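Local coordinates for uncharacterized protein (Capnocytophaga ochracea, PDB 4W9R) that is of unknown function but probably acts as an esterase, joining an alpha/beta-hydrolase domain to a helical C-terminal region, at residues I255-L259 and L300-V304; E295-A301 and F318-Y322. All coordinates share one frame. Numbering follows the deposited sequence.

Contact 1: residues I255-L259 and L300-V304; sequences IYEYL and LAKYV
Both segments are helical, and 255-259 runs nearly alongside 300-304: their N-to-C directions differ by 23°, and the short axes come no nearer than 11.1 Å. Backbone register is set at the N-terminal ends, where the CA atoms of Tyr-256 and Leu-300 lie 6.1 Å apart. Within 300-304 the helical turn closes through Val-304 N to Leu-300 O, 3.1 Å. At this axis spacing, sizeable side chains do the bridging, two from each helix and three positions apart: Tyr-256 and Leu-259 against Leu-300 and Tyr-303. Helix 278-290 comes between the two in the chain, and their near-parallel course is consistent with two reversals of direction. The contact thus joins two helices one apart along the chain, 255-270 and 294-306, in an alpha-helical array that resembles tetratricopeptide repeats. The middle helix closes one flank, Thr-284 touching Leu-259 and Ile-288 touching Leu-300. Tyr-256 takes chi1 t with chi2 near 77°, which carries its ring across the gap. Its CD1 comes within 3.9 Å of Leu-300 CA, its CE1 within 3.5 Å of Tyr-303 CB, and its OH within 3.5 Å of Tyr-303 CD1. The two tyrosines form an offset edge-to-face pair, the edge of Tyr-256 presented to the face of Tyr-303, with centroids 5.6 Å apart and planes at 73°; Tyr-303 also has chi1 t. Leu-259 and Leu-300 share the t,p rotamer and meet tip to tip, CD2 of Leu-259 lying 3.8 Å from CD1 of Leu-300. That same Leu-259 CD2 sits 4.1 Å from Tyr-303 CE2.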
loop_
_atom_site.group_PDB
_atom_site.type_symbol
_atom_site.label_atom_id
_atom_site.label_comp_id
_atom_site.label_asym_id
_atom_site.label_seq_id
_atom_site.Cartn_x
_atom_site.Cartn_y
_atom_site.Cartn_z
ATOM N N ILE B 255 28.346 22.843 -9.943
ATOM C CA ILE B 255 26.903 22.653 -10.029
ATOM C C ILE B 255 26.539 21.545 -11.012
ATOM O O ILE B 255 25.648 20.738 -10.743
ATOM C CB ILE B 255 26.199 23.960 -10.430
ATOM C CG1 ILE B 255 26.388 25.005 -9.330
ATOM C CG2 ILE B 255 24.720 23.725 -10.693
ATOM C CD1 ILE B 255 25.544 26.233 -9.510
ATOM N N TYR B 256 27.229 21.502 -12.148
ATOM C CA TYR B 256 27.029 20.421 -13.107
ATOM C C TYR B 256 27.336 19.072 -12.468
ATOM O O TYR B 256 26.669 18.075 -12.748
ATOM C CB TYR B 256 27.900 20.617 -14.349
ATOM C CG TYR B 256 28.115 19.338 -15.130
ATOM C CD1 TYR B 256 27.118 18.830 -15.952
ATOM C CD2 TYR B 256 29.309 18.635 -15.037
ATOM C CE1 TYR B 256 27.304 17.660 -16.661
ATOM C CE2 TYR B 256 29.506 17.464 -15.743
ATOM C CZ TYR B 256 28.500 16.981 -16.555
ATOM O OH TYR B 256 28.690 15.815 -17.262
ATOM N N GLU B 257 28.352 19.053 -11.611
ATOM C CA GLU B 257 28.771 17.830 -10.936
ATOM C C GLU B 257 27.660 17.256 -10.062
ATOM O O GLU B 257 27.563 16.042 -9.897
ATOM C CB GLU B 257 30.023 18.086 -10.091
ATOM C CG GLU B 257 31.332 18.033 -10.870
ATOM C CD GLU B 257 31.472 19.159 -11.880
ATOM O OE1 GLU B 257 30.816 20.208 -11.706
ATOM O OE2 GLU B 257 32.241 18.993 -12.850
ATOM N N TYR B 258 26.824 18.129 -9.509
ATOM C CA TYR B 258 25.697 17.685 -8.695
ATOM C C TYR B 258 24.726 16.859 -9.533
ATOM O O TYR B 258 24.297 15.780 -9.121
ATOM C CB TYR B 258 24.970 18.879 -8.071
ATOM C CG TYR B 258 23.886 18.488 -7.090
ATOM C CD1 TYR B 258 24.185 18.262 -5.752
ATOM C CD2 TYR B 258 22.566 18.343 -7.499
ATOM C CE1 TYR B 258 23.202 17.902 -4.849
ATOM C CE2 TYR B 258 21.574 17.982 -6.603
ATOM C CZ TYR B 258 21.898 17.764 -5.279
ATOM O OH TYR B 258 20.919 17.406 -4.381
ATOM N N LEU B 259 24.389 17.369 -10.714
ATOM C CA LEU B 259 23.486 16.674 -11.622
ATOM C C LEU B 259 24.090 15.357 -12.094
ATOM O O LEU B 259 23.406 14.334 -12.145
ATOM C CB LEU B 259 23.148 17.557 -12.825
ATOM C CG LEU B 259 22.275 16.923 -13.912
ATOM C CD1 LEU B 259 20.884 16.616 -13.378
ATOM C CD2 LEU B 259 22.195 17.815 -15.142
ATOM N N LEU B 300 27.464 21.070 -19.072
ATOM C CA LEU B 300 26.047 20.729 -19.127
ATOM C C LEU B 300 25.582 20.595 -20.571
ATOM O O LEU B 300 24.763 19.735 -20.892
ATOM C CB LEU B 300 25.205 21.783 -18.401
ATOM C CG LEU B 300 23.687 21.588 -18.427
ATOM C CD1 LEU B 300 23.299 20.275 -17.762
ATOM C CD2 LEU B 300 22.981 22.760 -17.763
ATOM N N ALA B 301 26.116 21.450 -21.437
ATOM C CA ALA B 301 25.755 21.443 -22.849
ATOM C C ALA B 301 26.143 20.128 -23.514
ATOM O O ALA B 301 25.370 19.563 -24.286
ATOM C CB ALA B 301 26.413 22.612 -23.568
ATOM N N LYS B 302 27.343 19.645 -23.210
ATOM C CA LYS B 302 27.836 18.415 -23.815
ATOM C C LYS B 302 27.161 17.203 -23.188
ATOM O O LYS B 302 27.009 16.163 -23.830
ATOM C CB LYS B 302 29.357 18.314 -23.676
ATOM C CG LYS B 302 29.997 17.324 -24.640
ATOM C CD LYS B 302 31.506 17.512 -24.717
ATOM C CE LYS B 302 32.123 16.607 -25.778
ATOM N NZ LYS B 302 33.591 16.818 -25.917
ATOM N N TYR B 303 26.747 17.348 -21.934
ATOM C CA TYR B 303 26.092 16.264 -21.212
ATOM C C TYR B 303 24.709 15.967 -21.780
ATOM O O TYR B 303 24.361 14.808 -22.008
ATOM C CB TYR B 303 25.984 16.603 -19.726
ATOM C CG TYR B 303 25.284 15.546 -18.901
ATOM C CD1 TYR B 303 25.889 14.321 -18.649
ATOM C CD2 TYR B 303 24.026 15.777 -18.362
ATOM C CE1 TYR B 303 25.257 13.354 -17.892
ATOM C CE2 TYR B 303 23.386 14.816 -17.601
ATOM C CZ TYR B 303 24.006 13.606 -17.369
ATOM O OH TYR B 303 23.373 12.644 -16.614
ATOM N N VAL B 304 23.922 17.013 -22.005
ATOM C CA VAL B 304 22.579 16.832 -22.541
ATOM C C VAL B 304 22.641 16.465 -24.019
ATOM O O VAL B 304 21.745 15.801 -24.540
ATOM C CB VAL B 304 21.709 18.091 -22.348
ATOM C CG1 VAL B 304 21.502 18.366 -20.865
ATOM C CG2 VAL B 304 22.333 19.294 -23.037
#

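Contact 2: residues E295-A301 and F318-Y322; sequences ESLKKLA and FLAEY
Helices 295-301 and 318-322 run roughly antiparallel, crossing at -153° with their short axes 8.4 Å apart at closest approach. The nearest CA pair is Ala-301 with Phe-318 at 5.3 Å, so the C-terminal end of the first segment meets the N-terminal end of the second. Apolar packing dominates the 471 Å² buried here. The small Ala-301 permits the close approach: its CB lies 3.7 Å from Phe-318 CB and 4.1 Å from Leu-319 CB. One turn back, Leu-297 (t,p) inserts between Phe-318 and Tyr-322, its CD1 3.9 Å from Phe-318 CB and its CD2 4.0 Å from Tyr-322 CB. Phe-318, chi1 m, has its CE2 3.9 Å from Leu-300 CD2 and stacks with Tyr-285 of helix 278-290. The arrangement is consistent with a TPR-like array, in which the second helix of one hairpin, here 294-306, packs on the first of the next, 314-325. A CH-pi contact seals the solvent side. Lys-298 CB stands 3.6 Å from the centroid of the Tyr-322 ring, only 6° off its normal, and the extended lysine chain continues past the ring, Lys-298 CD to Tyr-322 CE2 3.5 Å. Among polar groups, Glu-295 OE1 approaches Tyr-322 OH only to 3.9 Å, whereas the carboxylate of Glu-321 is engaged by Tyr-285 and Arg-356, and its side chain comes within about 3 Å of a bound acetate at the nearest atoms.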
loop_
_atom_site.group_PDB
_atom_site.type_symbol
_atom_site.label_atom_id
_atom_site.label_comp_id
_atom_site.label_asym_id
_atom_site.label_seq_id
_atom_site.Cartn_x
_atom_site.Cartn_y
_atom_site.Cartn_z
ATOM N N GLU B 295 31.492 27.321 -16.082
ATOM C CA GLU B 295 32.232 26.129 -16.458
ATOM C C GLU B 295 31.283 24.938 -16.434
ATOM O O GLU B 295 31.434 23.990 -17.207
ATOM C CB GLU B 295 33.426 25.907 -15.530
ATOM C CG GLU B 295 34.588 25.169 -16.182
ATOM C CD GLU B 295 35.169 25.918 -17.372
ATOM O OE1 GLU B 295 35.106 27.167 -17.391
ATOM O OE2 GLU B 295 35.691 25.256 -18.295
ATOM N N SER B 296 30.293 25.009 -15.550
ATOM C CA SER B 296 29.262 23.984 -15.465
ATOM C C SER B 296 28.352 24.030 -16.685
ATOM O O SER B 296 27.853 23.001 -17.137
ATOM C CB SER B 296 28.438 24.153 -14.185
ATOM O OG SER B 296 29.206 23.855 -13.034
ATOM N N LEU B 297 28.144 25.231 -17.217
ATOM C CA LEU B 297 27.275 25.421 -18.372
ATOM C C LEU B 297 27.834 24.729 -19.612
ATOM O O LEU B 297 27.088 24.133 -20.389
ATOM C CB LEU B 297 27.072 26.912 -18.647
ATOM C CG LEU B 297 26.142 27.273 -19.807
ATOM C CD1 LEU B 297 24.758 26.685 -19.591
ATOM C CD2 LEU B 297 26.063 28.782 -19.976
ATOM N N LYS B 298 29.149 24.808 -19.790
ATOM C CA LYS B 298 29.810 24.165 -20.919
ATOM C C LYS B 298 29.690 22.649 -20.820
ATOM O O LYS B 298 29.394 21.971 -21.805
ATOM C CB LYS B 298 31.283 24.570 -20.987
ATOM C CG LYS B 298 32.021 24.052 -22.215
ATOM C CD LYS B 298 33.510 24.362 -22.132
ATOM C CE LYS B 298 34.211 24.111 -23.459
ATOM N NZ LYS B 298 34.085 22.696 -23.904
ATOM N N LYS B 299 29.919 22.126 -19.619
ATOM C CA LYS B 299 29.845 20.691 -19.380
ATOM C C LYS B 299 28.402 20.195 -19.423
ATOM O O LYS B 299 28.144 19.043 -19.773
ATOM C CB LYS B 299 30.494 20.342 -18.038
ATOM C CG LYS B 299 32.008 20.503 -18.035
ATOM C CD LYS B 299 32.626 20.160 -16.688
ATOM C CE LYS B 299 32.340 21.232 -15.653
ATOM N NZ LYS B 299 33.116 21.015 -14.399
ATOM N N LEU B 300 27.464 21.070 -19.072
ATOM C CA LEU B 300 26.047 20.729 -19.127
ATOM C C LEU B 300 25.582 20.595 -20.571
ATOM O O LEU B 300 24.763 19.735 -20.892
ATOM C CB LEU B 300 25.205 21.783 -18.401
ATOM C CG LEU B 300 23.687 21.588 -18.427
ATOM C CD1 LEU B 300 23.299 20.275 -17.762
ATOM C CD2 LEU B 300 22.981 22.760 -17.763
ATOM N N ALA B 301 26.116 21.450 -21.437
ATOM C CA ALA B 301 25.755 21.443 -22.849
ATOM C C ALA B 301 26.143 20.128 -23.514
ATOM O O ALA B 301 25.370 19.563 -24.286
ATOM C CB ALA B 301 26.413 22.612 -23.568
ATOM N N PHE B 318 22.915 26.240 -24.924
ATOM C CA PHE B 318 23.718 26.307 -23.709
ATOM C C PHE B 318 25.163 26.660 -24.037
ATOM O O PHE B 318 25.782 27.482 -23.361
ATOM C CB PHE B 318 23.669 24.979 -22.945
ATOM C CG PHE B 318 22.371 24.733 -22.229
ATOM C CD1 PHE B 318 21.446 25.750 -22.067
ATOM C CD2 PHE B 318 22.083 23.482 -21.708
ATOM C CE1 PHE B 318 20.253 25.522 -21.407
ATOM C CE2 PHE B 318 20.892 23.248 -21.044
ATOM C CZ PHE B 318 19.977 24.270 -20.893
ATOM N N LEU B 319 25.691 26.034 -25.082
ATOM C CA LEU B 319 27.072 26.253 -25.494
ATOM C C LEU B 319 27.275 27.672 -26.019
ATOM O O LEU B 319 28.292 28.305 -25.733
ATOM C CB LEU B 319 27.477 25.231 -26.557
ATOM C CG LEU B 319 28.952 25.198 -26.960
ATOM C CD1 LEU B 319 29.835 24.864 -25.767
ATOM C CD2 LEU B 319 29.168 24.203 -28.088
ATOM N N ALA B 320 26.307 28.166 -26.784
ATOM C CA ALA B 320 26.377 29.520 -27.325
ATOM C C ALA B 320 26.372 30.556 -26.208
ATOM O O ALA B 320 27.099 31.548 -26.267
ATOM C CB ALA B 320 25.226 29.772 -28.286
ATOM N N GLU B 321 25.548 30.324 -25.189
ATOM C CA GLU B 321 25.506 31.213 -24.035
ATOM C C GLU B 321 26.835 31.185 -23.291
ATOM O O GLU B 321 27.295 32.210 -22.792
ATOM C CB GLU B 321 24.363 30.832 -23.091
ATOM C CG GLU B 321 23.009 31.399 -23.493
ATOM C CD GLU B 321 21.951 31.210 -22.418
ATOM O OE1 GLU B 321 22.148 30.360 -21.523
ATOM O OE2 GLU B 321 20.922 31.918 -22.466
ATOM N N TYR B 322 27.450 30.008 -23.225
ATOM C CA TYR B 322 28.740 29.857 -22.564
ATOM C C TYR B 322 29.817 30.691 -23.245
ATOM O O TYR B 322 30.648 31.312 -22.581
ATOM C CB TYR B 322 29.168 28.389 -22.536
ATOM C CG TYR B 322 30.627 28.200 -22.182
ATOM C CD1 TYR B 322 31.060 28.315 -20.869
ATOM C CD2 TYR B 322 31.570 27.914 -23.161
ATOM C CE1 TYR B 322 32.391 28.147 -20.537
ATOM C CE2 TYR B 322 32.905 27.745 -22.837
ATOM C CZ TYR B 322 33.308 27.863 -21.525
ATOM O OH TYR B 322 34.633 27.696 -21.193
#

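Helix 294-306 serves both contacts, whose centres are 8 Å apart: contact 1 attaches it to helix 255-270, contact 2 to helix 314-325. Leu-300 takes part in each, touching Leu-259 in contact 1 and Phe-318 in contact 2. Polar links also join the two contacts: Glu-257 OE2 forms a salt bridge with Lys-299 NZ at 2.7 Å, and Tyr-256 N lies 3.2 Å from Ser-296 OG, a probable hydrogen bond. Contact 2 sits farther out, about 30 Å from the chain centre to its own centre against 22 Å for contact 1. Both belong to the C-terminal helical region, beyond the alpha/beta-hydrolase sheet; the acetate beside Glu-321 probably came from the crystallisation liquor.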